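Long-range contacts in pectate lyase/Amb allergen (Acidovorax citrulli, PDB 4HWV), which probably cleaves pectate by calcium-dependent beta-elimination, as a secreted plant-cell-wall-degrading enzyme of polysaccharide lyase family 1: residues P78-I83 and S168-G173; A379-V384 and E465-L470; A399-S404 and R443-L448. All blocks are in the same frame, centred on the assembly; numbering follows the deposited sequence. Where two conformers were deposited one is given.

The three contacts lie along the right-handed parallel beta-helix of this pectate lyase. Contact 1 joins strands 79-83 and 167-171, early in the chain; its centre and that of contact 3 are about 41 Å apart, on opposite sides of the chain's centre. Contact 2 sets the loop before helix 470-477 against strand 376-387, its centre about 31 Å from that of contact 1. Contact 3 joins strand 399-401 to the end of helix 438-445 and is nested within the loop that contact 2 closes, their nearest atoms about 8 Å apart. Contact 1 pairs strands of neighbouring coils, whereas in contacts 2 and 3 later, non-strand segments pack against strands 376-387 and 399-401.

Contact 1 (P78-I83 and S168-G173); sequences PKVIRI and SLLGIG
Arg82 reaches over Leu170 on one face of a parallel strand pair. Its CB meets Leu170 O at 3.7 Å and Ile172 CG1 at 3.8 Å, and CG stays near the same oxygen. The chain runs extended from CG to NE; beyond it the guanidinium lies obliquely against Leu170, with Arg82 NH1 3.7 Å from Leu170 CD1 and CZ and NH2 near the same methyl. NH1 also donates to Ile18 O and to a water, which donates to Gly171 O. Leu170 CD1 touches Val80 CG1 at 3.9 Å, an apolar patch next to the charged group. On the face of Ile81 and Ile83, the side chains of Ile81 and Leu169 run alongside each other in the same direction, with Ile81 CB 3.8 Å from Leu169 CD2. Five backbone bonds join the two segments, from Ser168 N to Lys79 O (3.0 Å) through to Ile172 N to Ile83 O (2.9 Å). This is the coil-to-coil pairing of a parallel beta-helix. Strand 79-83 is itself flanked by strand 44-47, and strand 167-171 by strand 192-198, while helix 50-57 covers Ile81 and Leu169 through Leu53.

Contact 2 (A379-V384 and E465-L470); sequences AENNVV and EDTADL
Asn381, with left-handed helical backbone angles (phi 51°, psi 47°), bends the chain between strand residues 379-380 and 383-384 and meets an irregular segment at Thr467, the CA atoms of the two residues 5.9 Å apart. The bend is a corner of the parallel beta-helix, where one strand of a coil turns into the next, and the loop 465-470 runs across its outer side just before helix 470-477. Asn381 makes the polar link: its ND2 donates to Glu465 O over 3.0 Å in a nearly straight bond (175° at the hydrogen). The acceptor lies in the plane of the Asn381 amide, yet the donor stands above the plane of the Glu465 carbonyl.

The other contacts are van der Waals contacts. Thr467 CG2 packs on the bend, 3.6 Å from Asn381 O and 3.9 Å from Asn381 CB. Val383 CG2, anti to its own carbonyl carbon and beside the backbone N, presses on Thr467 CB at 3.5 Å, a tight carbon pair. Leu470, the first residue of the helix, adds CD2 at 4.0 Å from the same Val383 CG2 and also reaches Asn381 O. That oxygen has a polar partner too, accepting from Asn350 ND2 on strand 345-356 of the adjoining coil. Asn382 turns away from the loop; its OD1 accepts from Asn351 N and its ND2 donates to Leu348 O. On the loop side, the carboxylate of Glu465 forms salt bridges with Arg473 and Arg477 of the following helix. The backbone of the loop is also tied to the adjoining coil: Glu465 N donates to Asn350 OD1, on the same side chain whose ND2 bonds Asn381 O.

Contact 3 (A399-S404 and R443-L448); sequences ANARIS and RWSSAL
Ser445 supplies a direct hydrogen bond between the segments: its OG accepts from Ala401 N at 2.9 Å. A chi1 of -175° sets this hydroxyl anti to its own backbone N and brings it to the strand. Two waters widen the polar link. One donates both to Ala401 O and to Ser445 O; the other lies 2.6 Å from Ser445 OG and accepts from Arg402 NH1. The Arg402 chain bends at chi2 and its guanidinium turns back over its own backbone, where NH1 donates to Ala401 O at 2.8 Å from above the carbonyl plane. Ser445 OG lies at the edge of the guanidinium, in its plane, 4.0 Å from Arg402 NH1 with the second water bridging the two.

Strand 399-401 is the outermost strand, within this chain, of a short parallel sheet in the pectate lyase beta-helix, paired with strand 369-371, and helix 438-445 packs beside it, with Leu438 and Val442 touching Ala399. Ser446, the first residue past that helix, begins an ST turn in which its OG accepts from Leu448 N at 3.0 Å.

Van der Waals contacts continue along this turn. Ala401 CB meets Ser446 CB at 3.7 Å, and Ile403 CD1 lies as close to Ser446 OG. Farther along, Ile403 and Leu448 pass alongside with their side chains running oppositely, Ile403 CG2 resting 3.9 Å from Leu448 CB, while Leu448 CD1 approaches Ile403 O.

Contact 1 (P78-I83 and S168-G173)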
ATOM      1  N   PRO A  78     -15.309  -6.245 -32.980  1.00  5.82           N
ATOM      2  CA  PRO A  78     -15.062  -7.158 -31.853  1.00  5.69           C
ATOM      3  C   PRO A  78     -13.574  -7.452 -31.660  1.00  5.23           C
ATOM      4  O   PRO A  78     -12.834  -7.725 -32.613  1.00  5.81           O
ATOM      5  CB  PRO A  78     -15.820  -8.422 -32.268  1.00  6.46           C
ATOM      6  CG  PRO A  78     -16.986  -7.873 -33.124  1.00  6.73           C
ATOM      7  CD  PRO A  78     -16.353  -6.745 -33.899  1.00  6.70           C
ATOM      8  N   LYS A  79     -13.130  -7.368 -30.413  1.00  4.58           N
ATOM      9  CA  LYS A  79     -11.728  -7.585 -30.082  1.00  4.66           C
ATOM     10  C   LYS A  79     -11.611  -8.238 -28.717  1.00  3.51           C
ATOM     11  O   LYS A  79     -12.410  -7.997 -27.802  1.00  4.21           O
ATOM     12  CB  LYS A  79     -10.939  -6.266 -30.103  1.00  5.36           C
ATOM     13  CG  LYS A  79     -11.310  -5.318 -28.951  1.00  5.22           C
ATOM     14  CD  LYS A  79     -10.858  -3.881 -29.158  1.00  5.31           C
ATOM     15  CE  LYS A  79     -11.645  -3.170 -30.249  1.00  4.89           C
ATOM     16  NZ  LYS A  79     -13.135  -3.187 -29.987  1.00  5.25           N
ATOM     17  N   VAL A  80     -10.572  -9.054 -28.577  1.00  3.65           N
ATOM     18  CA  VAL A  80     -10.242  -9.702 -27.324  1.00  4.24           C
ATOM     19  C   VAL A  80      -8.832  -9.299 -26.966  1.00  4.40           C
ATOM     20  O   VAL A  80      -7.889  -9.528 -27.728  1.00  4.91           O
ATOM     21  CB  VAL A  80     -10.365 -11.234 -27.440  1.00  5.34           C
ATOM     22  CG1 VAL A  80      -9.816 -11.913 -26.191  1.00  7.52           C
ATOM     23  CG2 VAL A  80     -11.827 -11.607 -27.685  1.00  6.22           C
ATOM     24  N   ILE A  81      -8.699  -8.665 -25.799  1.00  4.03           N
ATOM     25  CA  ILE A  81      -7.426  -8.112 -25.357  1.00  4.12           C
ATOM     26  C   ILE A  81      -7.088  -8.778 -24.023  1.00  3.85           C
ATOM     27  O   ILE A  81      -7.777  -8.570 -23.015  1.00  4.42           O
ATOM     28  CB  ILE A  81      -7.510  -6.573 -25.195  1.00  4.13           C
ATOM     29  CG1 ILE A  81      -7.887  -5.914 -26.528  1.00  5.13           C
ATOM     30  CG2 ILE A  81      -6.195  -6.033 -24.660  1.00  4.67           C
ATOM     31  CD1 ILE A  81      -8.302  -4.462 -26.396  1.00  5.81           C
ATOM     32  N   ARG A  82      -6.029  -9.585 -24.030  1.00  3.71           N
ATOM     33  CA  ARG A  82      -5.606 -10.297 -22.833  1.00  4.14           C
ATOM     34  C   ARG A  82      -4.480  -9.531 -22.161  1.00  4.01           C
ATOM     35  O   ARG A  82      -3.561  -9.060 -22.830  1.00  4.86           O
ATOM     36  CB  ARG A  82      -5.191 -11.731 -23.165  1.00  5.59           C
ATOM     37  CG  ARG A  82      -6.344 -12.520 -23.759  1.00  6.67           C
ATOM     38  CD  ARG A  82      -6.108 -14.020 -23.805  1.00  7.96           C
ATOM     39  NE  ARG A  82      -7.223 -14.669 -24.489  1.00  8.04           N
ATOM     40  CZ  ARG A  82      -8.322 -15.127 -23.891  1.00  7.52           C
ATOM     41  NH1 ARG A  82      -8.490 -15.032 -22.573  1.00  7.02           N
ATOM     42  NH2 ARG A  82      -9.268 -15.675 -24.638  1.00  7.74           N
ATOM     43  N   ILE A  83      -4.580  -9.379 -20.840  1.00  4.41           N
ATOM     44  CA  ILE A  83      -3.601  -8.601 -20.087  1.00  4.29           C
ATOM     45  C   ILE A  83      -2.549  -9.539 -19.494  1.00  4.50           C
ATOM     46  O   ILE A  83      -2.866 -10.395 -18.663  1.00  4.73           O
ATOM     47  CB  ILE A  83      -4.267  -7.825 -18.925  1.00  4.88           C
ATOM     48  CG1 ILE A  83      -5.499  -7.046 -19.423  1.00  6.20           C
ATOM     49  CG2 ILE A  83      -3.218  -6.965 -18.182  1.00  5.58           C
ATOM     50  CD1 ILE A  83      -5.209  -6.040 -20.509  1.00  7.37           C
ATOM     51  N   SER A 168     -13.491  -7.046 -25.193  1.00  3.77           N
ATOM     52  CA  SER A 168     -13.201  -7.814 -23.987  1.00  3.63           C
ATOM     53  C   SER A 168     -11.794  -7.534 -23.491  1.00  3.52           C
ATOM     54  O   SER A 168     -10.839  -7.593 -24.276  1.00  4.48           O
ATOM     55  CB  SER A 168     -13.334  -9.311 -24.253  1.00  3.96           C
ATOM     56  OG  SER A 168     -14.691  -9.625 -24.524  1.00  4.37           O
ATOM     57  N   LEU A 169     -11.682  -7.212 -22.200  1.00  3.18           N
ATOM     58  CA  LEU A 169     -10.399  -7.103 -21.516  1.00  3.65           C
ATOM     59  C   LEU A 169     -10.351  -8.266 -20.543  1.00  3.31           C
ATOM     60  O   LEU A 169     -11.170  -8.329 -19.611  1.00  4.61           O
ATOM     61  CB  LEU A 169     -10.279  -5.783 -20.752  1.00  5.25           C
ATOM     62  CG  LEU A 169     -10.350  -4.524 -21.610  1.00  7.02           C
ATOM     63  CD1 LEU A 169     -10.435  -3.281 -20.745  1.00  8.48           C
ATOM     64  CD2 LEU A 169      -9.148  -4.411 -22.504  1.00  9.31           C
ATOM     65  N   LEU A 170      -9.408  -9.190 -20.760  1.00  3.24           N
ATOM     66  CA  LEU A 170      -9.403 -10.453 -20.027  1.00  3.49           C
ATOM     67  C   LEU A 170      -8.022 -10.663 -19.427  1.00  3.04           C
ATOM     68  O   LEU A 170      -7.044 -10.804 -20.149  1.00  4.24           O
ATOM     69  CB  LEU A 170      -9.764 -11.630 -20.961  1.00  3.63           C
ATOM     70  CG  LEU A 170     -11.136 -11.533 -21.651  1.00  4.43           C
ATOM     71  CD1 LEU A 170     -11.309 -12.684 -22.633  1.00  4.98           C
ATOM     72  CD2 LEU A 170     -12.330 -11.494 -20.680  1.00  5.44           C
ATOM     73  N   GLY A 171      -7.924 -10.623 -18.107  1.00  3.22           N
ATOM     74  CA  GLY A 171      -6.636 -10.872 -17.483  1.00  3.98           C
ATOM     75  C   GLY A 171      -6.139 -12.290 -17.721  1.00  3.51           C
ATOM     76  O   GLY A 171      -6.934 -13.230 -17.722  1.00  3.59           O
ATOM     77  N   ILE A 172      -4.820 -12.443 -17.879  1.00  3.77           N
ATOM     78  CA  ILE A 172      -4.212 -13.772 -17.936  1.00  4.25           C
ATOM     79  C   ILE A 172      -3.781 -14.231 -16.543  1.00  4.84           C
ATOM     80  O   ILE A 172      -3.066 -13.515 -15.827  1.00  5.25           O
ATOM     81  CB  ILE A 172      -2.965 -13.767 -18.845  1.00  5.41           C
ATOM     82  CG1 ILE A 172      -3.381 -13.472 -20.291  1.00  5.52           C
ATOM     83  CG2 ILE A 172      -2.189 -15.078 -18.726  1.00  6.69           C
ATOM     84  CD1 ILE A 172      -2.216 -13.153 -21.215  1.00  6.89           C
ATOM     85  N   GLY A 173      -4.198 -15.431 -16.146  1.00  5.12           N
ATOM     86  CA  GLY A 173      -3.597 -16.025 -14.953  1.00  5.45           C
ATOM     87  C   GLY A 173      -4.056 -15.367 -13.663  1.00  5.21           C
ATOM     88  O   GLY A 173      -5.203 -14.924 -13.532  1.00  5.62           O
TER
HETATM   89  O   HOH W   1      -6.938 -14.775 -20.204  1.00  6.38           O

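Contact 2 (A379-V384 and E465-L470)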
ATOM      1  N   ALA A 379     -32.810  -4.909  -2.990  1.00  4.94           N
ATOM      2  CA  ALA A 379     -31.704  -5.587  -2.302  1.00  4.88           C
ATOM      3  C   ALA A 379     -32.167  -6.931  -1.764  1.00  5.94           C
ATOM      4  O   ALA A 379     -33.117  -6.984  -0.994  1.00  7.20           O
ATOM      5  CB  ALA A 379     -31.198  -4.723  -1.148  1.00  5.99           C
ATOM      6  N   GLU A 380     -31.481  -8.008  -2.142  1.00  5.60           N
ATOM      7  CA  GLU A 380     -31.890  -9.346  -1.710  1.00  5.84           C
ATOM      8  C   GLU A 380     -30.719 -10.183  -1.219  1.00  5.66           C
ATOM      9  O   GLU A 380     -29.701 -10.304  -1.911  1.00  6.23           O
ATOM     10  CB  GLU A 380     -32.586 -10.097  -2.853  1.00  6.37           C
ATOM     11  CG  GLU A 380     -33.941  -9.498  -3.219  1.00  6.39           C
ATOM     12  CD  GLU A 380     -34.489  -9.991  -4.537  1.00  7.54           C
ATOM     13  OE1 GLU A 380     -33.716 -10.069  -5.509  1.00  7.06           O
ATOM     14  OE2 GLU A 380     -35.702 -10.272  -4.599  1.00  9.09           O
ATOM     15  N   ASN A 381     -30.901 -10.798  -0.050  1.00  5.53           N
ATOM     16  CA  ASN A 381     -29.955 -11.794   0.466  1.00  5.19           C
ATOM     17  C   ASN A 381     -28.501 -11.322   0.462  1.00  5.07           C
ATOM     18  O   ASN A 381     -27.588 -12.042   0.044  1.00  5.11           O
ATOM     19  CB  ASN A 381     -30.117 -13.144  -0.249  1.00  6.33           C
ATOM     20  CG  ASN A 381     -31.480 -13.775   0.009  1.00  8.00           C
ATOM     21  OD1 ASN A 381     -32.447 -13.100   0.381  1.00  9.23           O
ATOM     22  ND2 ASN A 381     -31.561 -15.078  -0.220  1.00  8.63           N
ATOM     23  N   ASN A 382     -28.308 -10.104   0.947  1.00  4.81           N
ATOM     24  CA  ASN A 382     -26.966  -9.577   1.176  1.00  5.35           C
ATOM     25  C   ASN A 382     -26.582  -9.846   2.625  1.00  5.83           C
ATOM     26  O   ASN A 382     -27.428  -9.744   3.528  1.00  6.14           O
ATOM     27  CB  ASN A 382     -26.920  -8.075   0.903  1.00  4.96           C
ATOM     28  CG  ASN A 382     -27.205  -7.749  -0.557  1.00  4.92           C
ATOM     29  OD1 ASN A 382     -26.343  -7.931  -1.413  1.00  5.28           O
ATOM     30  ND2 ASN A 382     -28.418  -7.276  -0.847  1.00  5.64           N
ATOM     31  N   VAL A 383     -25.309 -10.169   2.839  1.00  5.78           N
ATOM     32  CA  VAL A 383     -24.767 -10.366   4.181  1.00  6.35           C
ATOM     33  C   VAL A 383     -23.827  -9.235   4.526  1.00  5.98           C
ATOM     34  O   VAL A 383     -22.990  -8.865   3.712  1.00  5.68           O
ATOM     35  CB  VAL A 383     -24.007 -11.687   4.274  1.00  7.85           C
ATOM     36  CG1 VAL A 383     -23.317 -11.825   5.641  1.00  9.25           C
ATOM     37  CG2 VAL A 383     -24.934 -12.845   4.006  1.00  9.35           C
ATOM     38  N   VAL A 384     -23.977  -8.705   5.738  1.00  5.97           N
ATOM     39  CA  VAL A 384     -23.131  -7.635   6.227  1.00  6.67           C
ATOM     40  C   VAL A 384     -22.467  -8.063   7.535  1.00  6.98           C
ATOM     41  O   VAL A 384     -23.150  -8.437   8.496  1.00  8.43           O
ATOM     42  CB  VAL A 384     -23.951  -6.325   6.457  1.00  7.21           C
ATOM     43  CG1 VAL A 384     -23.043  -5.182   6.927  1.00  8.17           C
ATOM     44  CG2 VAL A 384     -24.728  -5.949   5.208  1.00  8.57           C
ATOM     45  N   GLU A 465     -28.876 -17.170  -3.732  1.00  6.12           N
ATOM     46  CA  GLU A 465     -28.217 -18.015  -2.757  1.00  6.56           C
ATOM     47  C   GLU A 465     -28.692 -17.633  -1.379  1.00  7.52           C
ATOM     48  O   GLU A 465     -29.029 -16.475  -1.110  1.00  7.93           O
ATOM     49  CB  GLU A 465     -26.712 -17.811  -2.805  1.00  7.51           C
ATOM     50  CG  GLU A 465     -26.101 -18.386  -4.066  1.00  9.04           C
ATOM     51  CD  GLU A 465     -24.605 -18.148  -4.141  1.00 10.59           C
ATOM     52  OE1 GLU A 465     -23.827 -18.943  -3.566  1.00 10.36           O
ATOM     53  OE2 GLU A 465     -24.201 -17.158  -4.789  1.00 13.00           O
ATOM     54  N   ASP A 466     -28.766 -18.588  -0.471  1.00  8.39           N
ATOM     55  CA  ASP A 466     -29.065 -18.271   0.930  0.50  9.47           C
ATOM     56  C   ASP A 466     -27.879 -17.576   1.565  1.00  8.39           C
ATOM     57  O   ASP A 466     -26.733 -17.757   1.111  1.00  9.30           O
ATOM     58  CB  ASP A 466     -29.403 -19.485   1.782  0.50 12.60           C
ATOM     59  CG  ASP A 466     -29.886 -19.068   3.180  0.50 15.48           C
ATOM     60  OD1 ASP A 466     -30.813 -18.237   3.244  0.50 17.29           O
ATOM     61  OD2 ASP A 466     -29.292 -19.494   4.190  0.50 15.59           O
ATOM     62  N   THR A 467     -28.120 -16.870   2.655  1.00  8.67           N
ATOM     63  CA  THR A 467     -27.083 -16.106   3.316  1.00  8.80           C
ATOM     64  C   THR A 467     -26.223 -16.922   4.294  1.00  8.55           C
ATOM     65  O   THR A 467     -25.144 -16.466   4.711  1.00  8.90           O
ATOM     66  CB  THR A 467     -27.740 -14.932   4.050  1.00  9.11           C
ATOM     67  OG1 THR A 467     -28.848 -15.426   4.812  1.00  9.41           O
ATOM     68  CG2 THR A 467     -28.254 -13.884   3.045  1.00 10.66           C
ATOM     69  N   ALA A 468     -26.682 -18.120   4.656  1.00  9.66           N
ATOM     70  CA  ALA A 468     -26.013 -18.895   5.704  1.00 11.33           C
ATOM     71  C   ALA A 468     -24.500 -19.058   5.515  1.00 12.45           C
ATOM     72  O   ALA A 468     -23.713 -18.821   6.443  1.00 13.60           O
ATOM     73  CB  ALA A 468     -26.683 -20.265   5.879  1.00 12.13           C
ATOM     74  N   ASP A 469     -24.093 -19.446   4.315  1.00 12.74           N
ATOM     75  CA  ASP A 469     -22.677 -19.676   4.054  1.00 12.77           C
ATOM     76  C   ASP A 469     -22.112 -18.683   3.051  1.00 11.15           C
ATOM     77  O   ASP A 469     -21.019 -18.875   2.536  1.00 11.30           O
ATOM     78  CB  ASP A 469     -22.453 -21.099   3.527  1.00 15.79           C
ATOM     79  CG  ASP A 469     -22.770 -22.150   4.552  1.00 18.83           C
ATOM     80  OD1 ASP A 469     -22.544 -21.890   5.755  1.00 19.03           O
ATOM     81  OD2 ASP A 469     -23.239 -23.234   4.159  1.00 21.21           O
ATOM     82  N   LEU A 470     -22.851 -17.611   2.788  1.00  9.19           N
ATOM     83  CA  LEU A 470     -22.508 -16.730   1.682  1.00  8.69           C
ATOM     84  C   LEU A 470     -21.193 -15.979   1.920  1.00  8.06           C
ATOM     85  O   LEU A 470     -20.400 -15.816   0.998  1.00  8.24           O
ATOM     86  CB  LEU A 470     -23.654 -15.761   1.404  1.00  9.09           C
ATOM     87  CG  LEU A 470     -23.462 -14.891   0.162  1.00 10.30           C
ATOM     88  CD1 LEU A 470     -23.523 -15.744  -1.119  1.00 11.04           C
ATOM     89  CD2 LEU A 470     -24.516 -13.803   0.151  1.00 11.39           C
TER

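Contact 3 (A399-S404 and R443-L448)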
ATOM      1  N   ALA A 399     -28.335   1.185   5.382  1.00  7.57           N
ATOM      2  CA  ALA A 399     -29.084   1.831   4.312  1.00  7.51           C
ATOM      3  C   ALA A 399     -29.586   3.178   4.783  1.00  7.59           C
ATOM      4  O   ALA A 399     -30.017   3.318   5.927  1.00  9.13           O
ATOM      5  CB  ALA A 399     -30.251   0.968   3.864  1.00  7.62           C
ATOM      6  N   ASN A 400     -29.559   4.152   3.885  1.00  7.12           N
ATOM      7  CA  ASN A 400     -30.100   5.489   4.158  1.00  7.59           C
ATOM      8  C   ASN A 400     -30.686   6.080   2.884  1.00  7.25           C
ATOM      9  O   ASN A 400     -30.667   5.437   1.837  1.00  7.86           O
ATOM     10  CB  ASN A 400     -29.058   6.409   4.822  1.00  8.97           C
ATOM     11  CG  ASN A 400     -27.859   6.687   3.940  1.00 10.77           C
ATOM     12  OD1 ASN A 400     -27.710   6.112   2.884  1.00 11.69           O
ATOM     13  ND2 ASN A 400     -26.966   7.533   4.412  1.00 13.27           N
ATOM     14  N   ALA A 401     -31.201   7.300   2.966  1.00  8.02           N
ATOM     15  CA  ALA A 401     -31.861   7.941   1.831  1.00  8.61           C
ATOM     16  C   ALA A 401     -31.443   9.395   1.718  1.00  9.92           C
ATOM     17  O   ALA A 401     -31.192  10.051   2.726  1.00 11.79           O
ATOM     18  CB  ALA A 401     -33.367   7.846   1.975  1.00  8.30           C
ATOM     19  N   ARG A 402     -31.370   9.880   0.480  1.00  9.90           N
ATOM     20  CA  ARG A 402     -31.044  11.268   0.172  1.00  9.97           C
ATOM     21  C   ARG A 402     -31.989  11.727  -0.936  1.00 10.91           C
ATOM     22  O   ARG A 402     -31.691  11.553  -2.132  1.00 12.10           O
ATOM     23  CB  ARG A 402     -29.587  11.389  -0.286  1.00 11.30           C
ATOM     24  CG  ARG A 402     -28.581  10.999   0.766  1.00 11.11           C
ATOM     25  CD  ARG A 402     -28.592  11.981   1.901  1.00 13.24           C
ATOM     26  NE  ARG A 402     -27.550  11.701   2.889  1.00 15.24           N
ATOM     27  CZ  ARG A 402     -27.749  11.047   4.038  1.00 17.93           C
ATOM     28  NH1 ARG A 402     -28.945  10.548   4.354  1.00 18.53           N
ATOM     29  NH2 ARG A 402     -26.737  10.877   4.880  1.00 19.34           N
ATOM     30  N   ILE A 403     -33.132  12.291  -0.551  1.00 10.71           N
ATOM     31  CA  ILE A 403     -34.201  12.599  -1.500  1.00 11.74           C
ATOM     32  C   ILE A 403     -34.729  14.006  -1.251  1.00 10.86           C
ATOM     33  O   ILE A 403     -34.853  14.434  -0.084  1.00 11.42           O
ATOM     34  CB  ILE A 403     -35.420  11.634  -1.364  1.00 12.18           C
ATOM     35  CG1 ILE A 403     -35.018  10.162  -1.478  1.00 12.60           C
ATOM     36  CG2 ILE A 403     -36.544  11.968  -2.391  1.00 12.99           C
ATOM     37  CD1 ILE A 403     -36.064   9.230  -0.904  1.00 12.29           C
ATOM     38  N   SER A 404     -35.051  14.700  -2.347  1.00 11.29           N
ATOM     39  CA  SER A 404     -35.668  16.033  -2.344  1.00 12.05           C
ATOM     40  C   SER A 404     -36.955  16.020  -3.168  1.00 11.71           C
ATOM     41  O   SER A 404     -36.927  15.649  -4.340  1.00 13.34           O
ATOM     42  CB  SER A 404     -34.704  17.040  -2.996  1.00 13.54           C
ATOM     43  OG  SER A 404     -35.379  18.244  -3.376  1.00 14.23           O
ATOM     44  N   ARG A 443     -37.075   4.249   5.526  1.00  9.10           N
ATOM     45  CA  ARG A 443     -38.265   5.052   5.789  0.50 11.41           C
ATOM     46  C   ARG A 443     -38.002   6.103   6.869  1.00 11.17           C
ATOM     47  O   ARG A 443     -38.493   7.218   6.772  1.00 11.76           O
ATOM     48  CB  ARG A 443     -39.458   4.168   6.181  0.50 14.75           C
ATOM     49  CG  ARG A 443     -39.966   3.258   5.076  0.50 18.95           C
ATOM     50  CD  ARG A 443     -41.363   2.737   5.396  0.50 22.73           C
ATOM     51  NE  ARG A 443     -41.469   2.270   6.777  0.50 25.31           N
ATOM     52  CZ  ARG A 443     -41.279   1.011   7.167  0.50 26.52           C
ATOM     53  NH1 ARG A 443     -40.975   0.072   6.280  0.50 26.69           N
ATOM     54  NH2 ARG A 443     -41.397   0.691   8.450  0.50 27.08           N
ATOM     55  N   TRP A 444     -37.227   5.751   7.897  1.00 10.06           N
ATOM     56  CA  TRP A 444     -36.898   6.738   8.919  1.00 10.33           C
ATOM     57  C   TRP A 444     -35.917   7.768   8.371  1.00  9.78           C
ATOM     58  O   TRP A 444     -35.911   8.924   8.803  1.00 11.68           O
ATOM     59  CB  TRP A 444     -36.301   6.065  10.146  1.00 10.72           C
ATOM     60  CG  TRP A 444     -37.319   5.529  11.083  1.00 12.14           C
ATOM     61  CD1 TRP A 444     -37.499   4.223  11.437  1.00 12.51           C
ATOM     62  CD2 TRP A 444     -38.315   6.280  11.795  1.00 13.15           C
ATOM     63  NE1 TRP A 444     -38.533   4.115  12.344  1.00 13.32           N
ATOM     64  CE2 TRP A 444     -39.052   5.361  12.577  1.00 13.42           C
ATOM     65  CE3 TRP A 444     -38.644   7.641  11.864  1.00 14.16           C
ATOM     66  CZ2 TRP A 444     -40.108   5.760  13.403  1.00 14.83           C
ATOM     67  CZ3 TRP A 444     -39.696   8.031  12.685  1.00 14.97           C
ATOM     68  CH2 TRP A 444     -40.407   7.094  13.445  1.00 15.44           C
ATOM     69  N   SER A 445     -35.049   7.356   7.452  1.00  8.53           N
ATOM     70  CA  SER A 445     -34.105   8.285   6.846  1.00  7.45           C
ATOM     71  C   SER A 445     -34.811   9.364   6.015  1.00  7.22           C
ATOM     72  O   SER A 445     -34.466  10.543   6.092  1.00  8.07           O
ATOM     73  CB  SER A 445     -33.090   7.500   5.997  1.00  7.89           C
ATOM     74  OG  SER A 445     -32.088   8.351   5.481  1.00  9.36           O
ATOM     75  N   SER A 446     -35.818   8.963   5.238  1.00  7.06           N
ATOM     76  CA  SER A 446     -36.621   9.911   4.461  1.00  7.03           C
ATOM     77  C   SER A 446     -38.040   9.418   4.317  1.00  7.46           C
ATOM     78  O   SER A 446     -38.278   8.319   3.823  1.00  8.28           O
ATOM     79  CB  SER A 446     -36.056  10.101   3.050  1.00  6.89           C
ATOM     80  OG  SER A 446     -36.919  10.957   2.301  1.00  7.62           O
ATOM     81  N   ALA A 447     -38.984  10.264   4.710  1.00  7.34           N
ATOM     82  CA  ALA A 447     -40.399   9.989   4.508  1.00  7.85           C
ATOM     83  C   ALA A 447     -40.835  10.169   3.050  1.00  7.37           C
ATOM     84  O   ALA A 447     -42.015  10.012   2.736  1.00  7.79           O
ATOM     85  CB  ALA A 447     -41.230  10.901   5.410  1.00  7.85           C
ATOM     86  N   LEU A 448     -39.902  10.504   2.159  1.00  7.87           N
ATOM     87  CA  LEU A 448     -40.251  10.725   0.761  1.00  8.29           C
ATOM     88  C   LEU A 448     -40.063   9.472  -0.080  1.00 11.30           C
ATOM     89  O   LEU A 448     -40.431   9.459  -1.250  1.00 12.95           O
ATOM     90  CB  LEU A 448     -39.444  11.884   0.172  1.00  7.53           C
ATOM     91  CG  LEU A 448     -39.652  13.205   0.917  1.00  7.51           C
ATOM     92  CD1 LEU A 448     -38.769  14.237   0.263  1.00  7.80           C
ATOM     93  CD2 LEU A 448     -41.111  13.659   0.948  1.00  8.81           C
TER
HETATM   94  O   HOH W   2     -32.218  11.467   4.893  1.00 15.28           O
HETATM   95  O   HOH W   3     -30.314   9.627   6.960  1.00 19.79           O